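Local coordinates for protein epimerase (Methylomonas sp. DH-1, PDB 7CJ7) that catalyses the manganese-dependent epimerization of ketoses at C3, with its highest activity on L-ribulose, and works as a homodimeric TIM-barrel enzyme, at residues 151-156 against 182-187; 162-167 against 191-196; 111-116 against 157-162. One frame throughout, in Å; residues are numbered along the deposited sequence.

Contact 1: residues 151-156 against 182-187; sequences LEVVNR and LHLDTY. With MN (manganese (II) ion), chain D; SOL (L-sorbose), chain C.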
loop_
_atom_site.group_PDB
_atom_site.type_symbol
_atom_site.label_atom_id
_atom_site.label_comp_id
_atom_site.label_asym_id
_atom_site.label_seq_id
_atom_site.Cartn_x
_atom_site.Cartn_y
_atom_site.Cartn_z
ATOM N N LEU A 151 13.234 -8.315 12.009
ATOM C CA LEU A 151 11.766 -8.177 11.894
ATOM C C LEU A 151 11.470 -7.054 10.901
ATOM O O LEU A 151 11.798 -5.879 11.185
ATOM C CB LEU A 151 11.202 -7.885 13.285
ATOM C CG LEU A 151 11.185 -9.065 14.261
ATOM C CD1 LEU A 151 12.576 -9.551 14.630
ATOM C CD2 LEU A 151 10.430 -8.683 15.511
ATOM N N GLU A 152 10.920 -7.417 9.745
ATOM C CA GLU A 152 10.685 -6.463 8.643
ATOM C C GLU A 152 9.410 -5.663 8.926
ATOM O O GLU A 152 8.318 -6.248 8.967
ATOM C CB GLU A 152 10.576 -7.180 7.305
ATOM C CG GLU A 152 10.644 -6.216 6.148
ATOM C CD GLU A 152 10.560 -6.901 4.799
ATOM O OE1 GLU A 152 10.307 -8.143 4.761
ATOM O OE2 GLU A 152 10.759 -6.206 3.802
ATOM N N VAL A 153 9.565 -4.355 9.061
ATOM C CA VAL A 153 8.439 -3.382 9.123
ATOM C C VAL A 153 7.812 -3.320 7.735
ATOM O O VAL A 153 8.528 -3.044 6.763
ATOM C CB VAL A 153 8.955 -2.010 9.582
ATOM C CG1 VAL A 153 7.841 -0.979 9.572
ATOM C CG2 VAL A 153 9.615 -2.122 10.948
ATOM N N VAL A 154 6.522 -3.592 7.623
ATOM C CA VAL A 154 5.866 -3.548 6.292
ATOM C C VAL A 154 4.625 -2.673 6.404
ATOM O O VAL A 154 4.227 -2.300 7.525
ATOM C CB VAL A 154 5.538 -4.952 5.757
ATOM C CG1 VAL A 154 6.800 -5.754 5.484
ATOM C CG2 VAL A 154 4.602 -5.693 6.699
ATOM N N ASN A 155 4.041 -2.349 5.263
ATOM C CA ASN A 155 2.950 -1.351 5.201
ATOM C C ASN A 155 1.670 -1.958 5.791
ATOM O O ASN A 155 1.591 -3.190 6.026
ATOM C CB ASN A 155 2.794 -0.812 3.775
ATOM C CG ASN A 155 2.212 -1.823 2.820
ATOM O OD1 ASN A 155 1.080 -2.245 3.009
ATOM N ND2 ASN A 155 2.973 -2.214 1.799
ATOM N N ARG A 156 0.685 -1.096 5.992
ATOM C CA ARG A 156 -0.623 -1.386 6.625
ATOM C C ARG A 156 -1.343 -2.534 5.901
ATOM O O ARG A 156 -2.121 -3.246 6.565
ATOM C CB ARG A 156 -1.465 -0.111 6.585
ATOM C CG ARG A 156 -1.787 0.357 5.171
ATOM C CD ARG A 156 -2.349 1.765 5.113
ATOM N NE ARG A 156 -1.430 2.739 5.679
ATOM C CZ ARG A 156 -1.771 3.968 6.029
ATOM N NH1 ARG A 156 -3.012 4.376 5.851
ATOM N NH2 ARG A 156 -0.875 4.784 6.559
ATOM N N LEU A 182 15.798 -4.794 13.825
ATOM C CA LEU A 182 14.831 -4.168 12.899
ATOM C C LEU A 182 15.292 -4.437 11.463
ATOM O O LEU A 182 16.511 -4.485 11.191
ATOM C CB LEU A 182 14.784 -2.670 13.192
ATOM C CG LEU A 182 13.681 -1.893 12.489
ATOM C CD1 LEU A 182 12.336 -2.249 13.087
ATOM C CD2 LEU A 182 13.938 -0.399 12.581
ATOM N N HIS A 183 14.334 -4.615 10.578
ATOM C CA HIS A 183 14.556 -4.774 9.122
ATOM C C HIS A 183 13.712 -3.703 8.430
ATOM O O HIS A 183 12.499 -3.677 8.672
ATOM C CB HIS A 183 14.238 -6.227 8.753
ATOM C CG HIS A 183 14.184 -6.542 7.299
ATOM N ND1 HIS A 183 13.817 -7.799 6.855
ATOM C CD2 HIS A 183 14.418 -5.793 6.196
ATOM C CE1 HIS A 183 13.827 -7.814 5.536
ATOM N NE2 HIS A 183 14.204 -6.597 5.104
ATOM N N LEU A 184 14.346 -2.794 7.686
ATOM C CA LEU A 184 13.633 -1.704 6.979
ATOM C C LEU A 184 13.657 -1.996 5.483
ATOM O O LEU A 184 14.648 -2.586 5.002
ATOM C CB LEU A 184 14.271 -0.352 7.286
ATOM C CG LEU A 184 14.036 0.176 8.702
ATOM C CD1 LEU A 184 14.775 1.487 8.886
ATOM C CD2 LEU A 184 12.551 0.376 8.982
ATOM N N ASP A 185 12.587 -1.607 4.803
ATOM C CA ASP A 185 12.372 -1.858 3.355
ATOM C C ASP A 185 11.883 -0.551 2.731
ATOM O O ASP A 185 10.823 -0.053 3.155
ATOM C CB ASP A 185 11.392 -3.016 3.181
ATOM C CG ASP A 185 11.084 -3.359 1.733
ATOM O OD1 ASP A 185 11.024 -2.440 0.918
ATOM O OD2 ASP A 185 10.898 -4.545 1.457
ATOM N N THR A 186 12.633 0.012 1.783
ATOM C CA THR A 186 12.354 1.371 1.250
ATOM C C THR A 186 10.951 1.415 0.624
ATOM O O THR A 186 10.335 2.486 0.653
ATOM C CB THR A 186 13.438 1.828 0.271
ATOM O OG1 THR A 186 13.547 0.884 -0.798
ATOM C CG2 THR A 186 14.777 2.003 0.955
ATOM N N TYR A 187 10.467 0.315 0.049
ATOM C CA TYR A 187 9.111 0.260 -0.556
ATOM C C TYR A 187 8.061 0.543 0.526
ATOM O O TYR A 187 7.146 1.355 0.312
ATOM C CB TYR A 187 8.858 -1.091 -1.226
ATOM C CG TYR A 187 7.404 -1.368 -1.505
ATOM C CD1 TYR A 187 6.742 -0.757 -2.551
ATOM C CD2 TYR A 187 6.685 -2.251 -0.718
ATOM C CE1 TYR A 187 5.400 -1.001 -2.802
ATOM C CE2 TYR A 187 5.345 -2.510 -0.963
ATOM C CZ TYR A 187 4.708 -1.904 -2.025
ATOM O OH TYR A 187 3.386 -2.149 -2.271
HETATM MN MN MN D . 10.980 -6.528 1.765
HETATM C C1 SOL C . 6.946 -8.117 1.503
HETATM O O1 SOL C . 6.259 -6.993 1.005
HETATM C C2 SOL C . 8.421 -7.885 1.564
HETATM O O2 SOL C . 8.870 -6.752 1.588
HETATM C C3 SOL C . 9.346 -9.094 1.541
HETATM O O3 SOL C . 10.622 -8.762 2.039
HETATM C C4 SOL C . 8.756 -10.261 2.326
HETATM O O4 SOL C . 8.590 -9.877 3.693
HETATM C C5 SOL C . 9.615 -11.526 2.282
HETATM O O5 SOL C . 9.079 -12.493 3.185
HETATM C C6 SOL C . 9.708 -12.147 0.904
HETATM O O6 SOL C . 10.561 -13.295 0.927
HETATM O O HOH W 1 10.231 -0.905 6.423
#
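Paired across the parallel strands, Glu152 and His183 leave the sheet on the same face, and with CG anti to the backbone N in both (chi1 -167° and 170°) the glutamate chain runs over the imidazole. Beyond CG the glutamate stays extended, and its methylene CG settles 3.5 Å from the centroid of the His183 imidazole, almost on the ring normal, a CH-pi contact. The carboxylate is turned 5° from the ring plane, stacked on it. Asp185, with CG likewise anti to its backbone N, brings a second carboxylate to the same place. Glu152 OE2 lies 2.9 Å from Asp185 OD2, a spacing that two acceptors tolerate because both bind the manganese ion; Glu152 OE2 is 2.1 Å from the metal. L-sorbose adds O2 and O3 to the metal shell, while its O4 donates to Glu152 OE1 at 2.7 Å. The other carboxylate oxygen of Asp185, OD1, accepts from Tyr187 N at 2.9 Å, an N-cap bond that ties a metal ligand to the start of helix 186-192. Beneath, the parallel strands are joined by His183 N to Leu151 O and Val153 N to His183 O; past them, a water accepting from Asp185 N donates to Val153 O. Val153 CG2 presses tightly on Leu182 CD1 at 3.5 Å. His211 and Glu246 complete the protein ligands of the metal, Glu152 and Glu246 being the probable proton donor/acceptor pair. The contact joins adjacent strands of a beta-alpha-beta unit in the TIM barrel, with the connecting helix 165-175 packed against Leu151 and Leu182 and Cys109 of strand 107-112 touching His183.

Contact 2: residues 162-167 against 191-196; sequences MNTGLE and IEENGM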
loop_
_atom_site.group_PDB
_atom_site.type_symbol
_atom_site.label_atom_id
_atom_site.label_comp_id
_atom_site.label_asym_id
_atom_site.label_seq_id
_atom_site.Cartn_x
_atom_site.Cartn_y
_atom_site.Cartn_z
ATOM N N MET A 162 3.181 -3.705 13.111
ATOM C CA MET A 162 4.157 -2.583 13.084
ATOM C C MET A 162 4.363 -2.115 11.648
ATOM O O MET A 162 4.768 -2.931 10.799
ATOM C CB MET A 162 5.501 -2.988 13.692
ATOM C CG MET A 162 5.826 -4.444 13.506
ATOM S SD MET A 162 7.243 -4.963 14.504
ATOM C CE MET A 162 8.497 -4.807 13.240
ATOM N N ASN A 163 4.105 -0.834 11.404
ATOM C CA ASN A 163 4.129 -0.253 10.044
ATOM C C ASN A 163 5.210 0.824 9.943
ATOM O O ASN A 163 5.461 1.257 8.815
ATOM C CB ASN A 163 2.770 0.328 9.652
ATOM C CG ASN A 163 1.631 -0.664 9.729
ATOM O OD1 ASN A 163 0.563 -0.317 10.210
ATOM N ND2 ASN A 163 1.826 -1.873 9.230
ATOM N N THR A 164 5.848 1.224 11.049
ATOM C CA THR A 164 6.986 2.175 11.012
ATOM C C THR A 164 8.170 1.624 11.803
ATOM O O THR A 164 7.963 0.807 12.712
ATOM C CB THR A 164 6.636 3.559 11.575
ATOM O OG1 THR A 164 6.463 3.459 12.990
ATOM C CG2 THR A 164 5.399 4.149 10.944
ATOM N N GLY A 165 9.377 2.067 11.466
ATOM C CA GLY A 165 10.594 1.698 12.207
ATOM C C GLY A 165 10.454 2.036 13.683
ATOM O O GLY A 165 10.879 1.234 14.517
ATOM N N LEU A 166 9.843 3.176 14.011
ATOM C CA LEU A 166 9.671 3.607 15.424
ATOM C C LEU A 166 8.795 2.589 16.171
ATOM O O LEU A 166 9.133 2.235 17.317
ATOM C CB LEU A 166 9.068 5.010 15.454
ATOM C CG LEU A 166 9.870 6.085 14.725
ATOM C CD1 LEU A 166 9.285 7.468 14.982
ATOM C CD2 LEU A 166 11.337 6.040 15.130
ATOM N N GLU A 167 7.709 2.121 15.556
ATOM C CA GLU A 167 6.855 1.074 16.167
ATOM C C GLU A 167 7.657 -0.222 16.304
ATOM O O GLU A 167 7.514 -0.902 17.343
ATOM C CB GLU A 167 5.592 0.833 15.349
ATOM C CG GLU A 167 4.610 1.969 15.442
ATOM C CD GLU A 167 3.280 1.660 14.790
ATOM O OE1 GLU A 167 3.265 0.823 13.847
ATOM O OE2 GLU A 167 2.273 2.262 15.206
ATOM N N ILE A 191 5.591 4.424 1.957
ATOM C CA ILE A 191 4.152 4.545 2.312
ATOM C C ILE A 191 4.035 5.136 3.725
ATOM O O ILE A 191 3.353 6.161 3.867
ATOM C CB ILE A 191 3.441 3.188 2.156
ATOM C CG1 ILE A 191 3.484 2.710 0.702
ATOM C CG2 ILE A 191 2.020 3.246 2.687
ATOM C CD1 ILE A 191 3.200 1.237 0.517
ATOM N N GLU A 192 4.741 4.577 4.710
ATOM C CA GLU A 192 4.375 4.708 6.148
ATOM C C GLU A 192 5.217 5.757 6.891
ATOM O O GLU A 192 4.702 6.301 7.866
ATOM C CB GLU A 192 4.476 3.352 6.843
ATOM C CG GLU A 192 3.566 2.279 6.270
ATOM C CD GLU A 192 2.068 2.480 6.448
ATOM O OE1 GLU A 192 1.665 3.389 7.215
ATOM O OE2 GLU A 192 1.303 1.731 5.816
ATOM N N GLU A 193 6.444 6.050 6.461
ATOM C CA GLU A 193 7.424 6.812 7.278
ATOM C C GLU A 193 7.309 8.324 7.034
ATOM O O GLU A 193 6.984 8.755 5.901
ATOM C CB GLU A 193 8.860 6.384 6.966
ATOM C CG GLU A 193 9.140 4.927 7.253
ATOM C CD GLU A 193 9.357 4.576 8.712
ATOM O OE1 GLU A 193 9.687 5.502 9.505
ATOM O OE2 GLU A 193 9.232 3.375 9.052
ATOM N N ASN A 194 7.618 9.100 8.072
ATOM C CA ASN A 194 7.783 10.572 8.008
ATOM C C ASN A 194 9.162 10.876 7.417
ATOM O O ASN A 194 10.067 11.233 8.188
ATOM C CB ASN A 194 7.640 11.198 9.395
ATOM C CG ASN A 194 6.208 11.482 9.789
ATOM O OD1 ASN A 194 5.278 10.851 9.296
ATOM N ND2 ASN A 194 6.022 12.456 10.664
ATOM N N GLY A 195 9.329 10.702 6.105
ATOM C CA GLY A 195 10.638 10.819 5.440
ATOM C C GLY A 195 11.459 9.557 5.625
ATOM O O GLY A 195 11.054 8.666 6.419
ATOM N N MET A 196 12.596 9.462 4.948
ATOM C CA MET A 196 13.322 8.174 4.824
ATOM C C MET A 196 14.492 8.093 5.817
ATOM O O MET A 196 15.253 7.116 5.718
ATOM C CB MET A 196 13.823 7.983 3.390
ATOM C CG MET A 196 12.707 8.019 2.349
ATOM S SD MET A 196 11.589 6.602 2.469
ATOM C CE MET A 196 12.745 5.295 2.051
HETATM O O HOH W 2 -0.007 2.447 9.235
#
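The N-terminus of helix 165-175, on the outer layer of the TIM barrel, is met here by the chain leaving helix 186-192. Gly165 N donates to Glu193 OE2 at 2.7 Å with an angle of 161° at the hydrogen, and the carboxylate receives it on its syn lone pair. A bend at chi2 (-78°) turns CD of Glu193 toward the helix start; OE2 also lies 3.2 Å from Thr164 CA. Thr164 is the N-cap: its hydroxyl OG1, set between the backbone N and the carbonyl carbon, accepts from Glu167 N at 3.2 Å. Glu167 OE1 in turn accepts from Asn163 N, one residue before the cap, at 3.1 Å. Thus Thr164 caps the first turn from within and Glu193 from across, where its negative charge probably interacts favourably with the helix dipole, while Glu167 ties back the residue before the cap. The remaining oxygen of Glu193, OE1, is held by Ser199 of helix 198-203. Beside this site Glu192 lays its aliphatic part against Asn163: CB comes to 3.0 Å from Asn163 O, and the carboxylate carbon CD packs on Asn163 CB. A water bridges the polar ends, donating to Asn163 OD1 and to Glu192 OE1. Two arginines flank that carboxylate, Arg156 pairing with OE2 and Arg265 of the second subunit with OE1, while Asn163 ND2 donates to Val154 O and Thr159 O.

Contact 3: residues 111-116 against 157-162; sequences VIYCAL and YETNIM. With SOL (L-sorbose), chain C.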
loop_
_atom_site.group_PDB
_atom_site.type_symbol
_atom_site.label_atom_id
_atom_site.label_comp_id
_atom_site.label_asym_id
_atom_site.label_seq_id
_atom_site.Cartn_x
_atom_site.Cartn_y
_atom_site.Cartn_z
ATOM N N VAL A 111 8.683 -10.916 7.336
ATOM C CA VAL A 111 7.476 -10.804 8.189
ATOM C C VAL A 111 7.348 -12.110 8.972
ATOM O O VAL A 111 6.483 -12.945 8.646
ATOM C CB VAL A 111 6.246 -10.447 7.340
ATOM C CG1 VAL A 111 5.003 -10.292 8.208
ATOM C CG2 VAL A 111 6.506 -9.170 6.553
ATOM N N ILE A 112 8.213 -12.268 9.972
ATOM C CA ILE A 112 8.352 -13.530 10.752
ATOM C C ILE A 112 7.505 -13.447 12.022
ATOM O O ILE A 112 7.461 -14.442 12.744
ATOM C CB ILE A 112 9.834 -13.811 11.065
ATOM C CG1 ILE A 112 10.517 -12.616 11.734
ATOM C CG2 ILE A 112 10.577 -14.245 9.812
ATOM C CD1 ILE A 112 11.931 -12.902 12.188
ATOM N N TYR A 113 6.867 -12.303 12.283
ATOM C CA TYR A 113 6.208 -11.996 13.576
ATOM C C TYR A 113 4.679 -11.984 13.418
ATOM O O TYR A 113 3.979 -11.758 14.413
ATOM C CB TYR A 113 6.713 -10.650 14.101
ATOM C CG TYR A 113 6.557 -9.543 13.099
ATOM C CD1 TYR A 113 5.370 -8.837 13.009
ATOM C CD2 TYR A 113 7.571 -9.232 12.206
ATOM C CE1 TYR A 113 5.195 -7.832 12.072
ATOM C CE2 TYR A 113 7.417 -8.219 11.274
ATOM C CZ TYR A 113 6.220 -7.527 11.197
ATOM O OH TYR A 113 6.046 -6.534 10.277
ATOM N N CYS A 114 4.171 -12.250 12.219
ATOM C CA CYS A 114 2.711 -12.286 11.946
ATOM C C CYS A 114 2.435 -12.897 10.568
ATOM O O CYS A 114 3.401 -13.191 9.831
ATOM C CB CYS A 114 2.116 -10.889 12.003
ATOM S SG CYS A 114 2.622 -9.848 10.617
ATOM N N ALA A 115 1.159 -13.078 10.232
ATOM C CA ALA A 115 0.737 -13.473 8.870
ATOM C C ALA A 115 1.010 -12.301 7.921
ATOM O O ALA A 115 0.609 -11.155 8.226
ATOM C CB ALA A 115 -0.714 -13.886 8.862
ATOM N N LEU A 116 1.713 -12.562 6.825
ATOM C CA LEU A 116 1.951 -11.557 5.759
ATOM C C LEU A 116 0.649 -11.408 4.979
ATOM O O LEU A 116 0.200 -12.419 4.408
ATOM C CB LEU A 116 3.083 -12.039 4.851
ATOM C CG LEU A 116 3.426 -11.123 3.681
ATOM C CD1 LEU A 116 3.945 -9.791 4.169
ATOM C CD2 LEU A 116 4.440 -11.780 2.757
ATOM N N TYR A 157 -1.153 -2.703 4.593
ATOM C CA TYR A 157 -1.877 -3.753 3.829
ATOM C C TYR A 157 -1.212 -5.126 4.034
ATOM O O TYR A 157 -1.782 -6.115 3.561
ATOM C CB TYR A 157 -1.966 -3.401 2.338
ATOM C CG TYR A 157 -2.559 -2.049 2.032
ATOM C CD1 TYR A 157 -3.926 -1.826 2.072
ATOM C CD2 TYR A 157 -1.746 -0.991 1.664
ATOM C CE1 TYR A 157 -4.469 -0.587 1.768
ATOM C CE2 TYR A 157 -2.266 0.258 1.370
ATOM C CZ TYR A 157 -3.638 0.457 1.406
ATOM O OH TYR A 157 -4.157 1.677 1.101
ATOM N N GLU A 158 -0.054 -5.192 4.707
ATOM C CA GLU A 158 0.746 -6.441 4.833
ATOM C C GLU A 158 0.947 -6.861 6.300
ATOM O O GLU A 158 1.307 -8.028 6.515
ATOM C CB GLU A 158 2.070 -6.293 4.083
ATOM C CG GLU A 158 1.897 -6.174 2.570
ATOM C CD GLU A 158 3.202 -6.244 1.787
ATOM O OE1 GLU A 158 4.172 -6.812 2.329
ATOM O OE2 GLU A 158 3.264 -5.700 0.657
ATOM N N THR A 159 0.727 -5.965 7.270
ATOM C CA THR A 159 0.676 -6.300 8.722
ATOM C C THR A 159 -0.135 -5.251 9.471
ATOM O O THR A 159 -0.178 -4.084 9.029
ATOM C CB THR A 159 2.052 -6.385 9.400
ATOM O OG1 THR A 159 1.852 -6.884 10.723
ATOM C CG2 THR A 159 2.760 -5.059 9.526
ATOM N N ASN A 160 -0.716 -5.651 10.593
ATOM C CA ASN A 160 -1.397 -4.712 11.511
ATOM C C ASN A 160 -0.572 -4.552 12.795
ATOM O O ASN A 160 -1.061 -3.878 13.697
ATOM C CB ASN A 160 -2.849 -5.139 11.742
ATOM C CG ASN A 160 -2.992 -6.458 12.468
ATOM O OD1 ASN A 160 -2.002 -7.088 12.818
ATOM N ND2 ASN A 160 -4.227 -6.886 12.680
ATOM N N ILE A 161 0.652 -5.095 12.857
ATOM C CA ILE A 161 1.454 -5.139 14.119
ATOM C C ILE A 161 2.418 -3.951 14.174
ATOM O O ILE A 161 2.481 -3.296 15.229
ATOM C CB ILE A 161 2.202 -6.478 14.270
ATOM C CG1 ILE A 161 1.229 -7.638 14.474
ATOM C CG2 ILE A 161 3.221 -6.409 15.390
ATOM C CD1 ILE A 161 0.464 -7.571 15.778
ATOM N N MET A 162 3.181 -3.705 13.111
ATOM C CA MET A 162 4.157 -2.583 13.084
ATOM C C MET A 162 4.363 -2.115 11.648
ATOM O O MET A 162 4.768 -2.931 10.799
ATOM C CB MET A 162 5.501 -2.988 13.692
ATOM C CG MET A 162 5.826 -4.444 13.506
ATOM S SD MET A 162 7.243 -4.963 14.504
ATOM C CE MET A 162 8.497 -4.807 13.240
HETATM C C1 SOL C . 6.946 -8.117 1.503
HETATM O O1 SOL C . 6.259 -6.993 1.005
HETATM C C2 SOL C . 8.421 -7.885 1.564
HETATM O O2 SOL C . 8.870 -6.752 1.588
HETATM C C3 SOL C . 9.346 -9.094 1.541
HETATM O O3 SOL C . 10.622 -8.762 2.039
HETATM C C4 SOL C . 8.756 -10.261 2.326
HETATM O O4 SOL C . 8.590 -9.877 3.693
HETATM C C5 SOL C . 9.615 -11.526 2.282
HETATM O O5 SOL C . 9.079 -12.493 3.185
HETATM C C6 SOL C . 9.708 -12.147 0.904
HETATM O O6 SOL C . 10.561 -13.295 0.927
#
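Glu158 meets Leu116 side by side, the two chains pointing the same way, so that Leu116 CD1 sits 3.5 Å from Glu158 OE1. The glutamate, extended beyond CG, carries this oxygen into the sugar pocket, where O1 of L-sorbose donates to it in a very short hydrogen bond of 2.5 Å. Tyr157 of the second subunit is hydrogen-bonded to the other oxygen, OE2, so the dimer partner probably helps to position a substrate-binding residue. At Thr159 the hydroxyl swings anti to the backbone N (chi1 -172°), placing OG1 3.1 Å from Cys114 SG; the same OG1 accepts from Ile161 N at 3.0 Å, closing an ST turn. Its methyl, CG2, touches Tyr113 OH, itself hydrogen-bonded to Glu152 O, and the two side chains cross at about a right angle. Ile161 follows at the edge of the tyrosine ring, CB lying 4.0 Å from Tyr113 CE1 near the ring plane, while its CG1 packs on Cys114 CB. Met162 then covers one face: SD stands 4.4 Å from the ring centroid, 14° off the normal, a Met-aromatic contact. Bent at chi3, the methionine also brings its methyl CE over that face, toward CE2 and CZ. The opposite face carries Val111 CG1, offset toward the rim, which leaves the ring sandwiched between an aliphatic branch and a thioether. Strand 107-112 leads into the first segment, the loop between strand 148-152 and helix 165-175 supplies the second, and around them Met135 of helix 125-143 and Leu151 of strand 148-152 pack on Tyr113.

Overall arrangement
Contacts 1 and 3 lie at the sugar pocket and contact 2 farther from the barrel centre. Contacts 1 and 3, centres about 9 Å apart, both line the L-sorbose pocket: the former supplies two manganese ligands and the latter Glu158, whose side chain is about 7 Å from the metal. They are joined by Tyr113 OH, probably hydrogen-bonded to Glu152 O at 2.6 Å, and by Val153 CG2 packing on Met162 CE. Contact 2, about 8 Å from contact 1 centre to centre, is tied to it by the salt bridge from Arg156 NE to Glu192 OE2 at 2.9 Å. The segments of contacts 2 and 3 overlap at Met162, which takes part only in contact 3, and all three reach the second subunit.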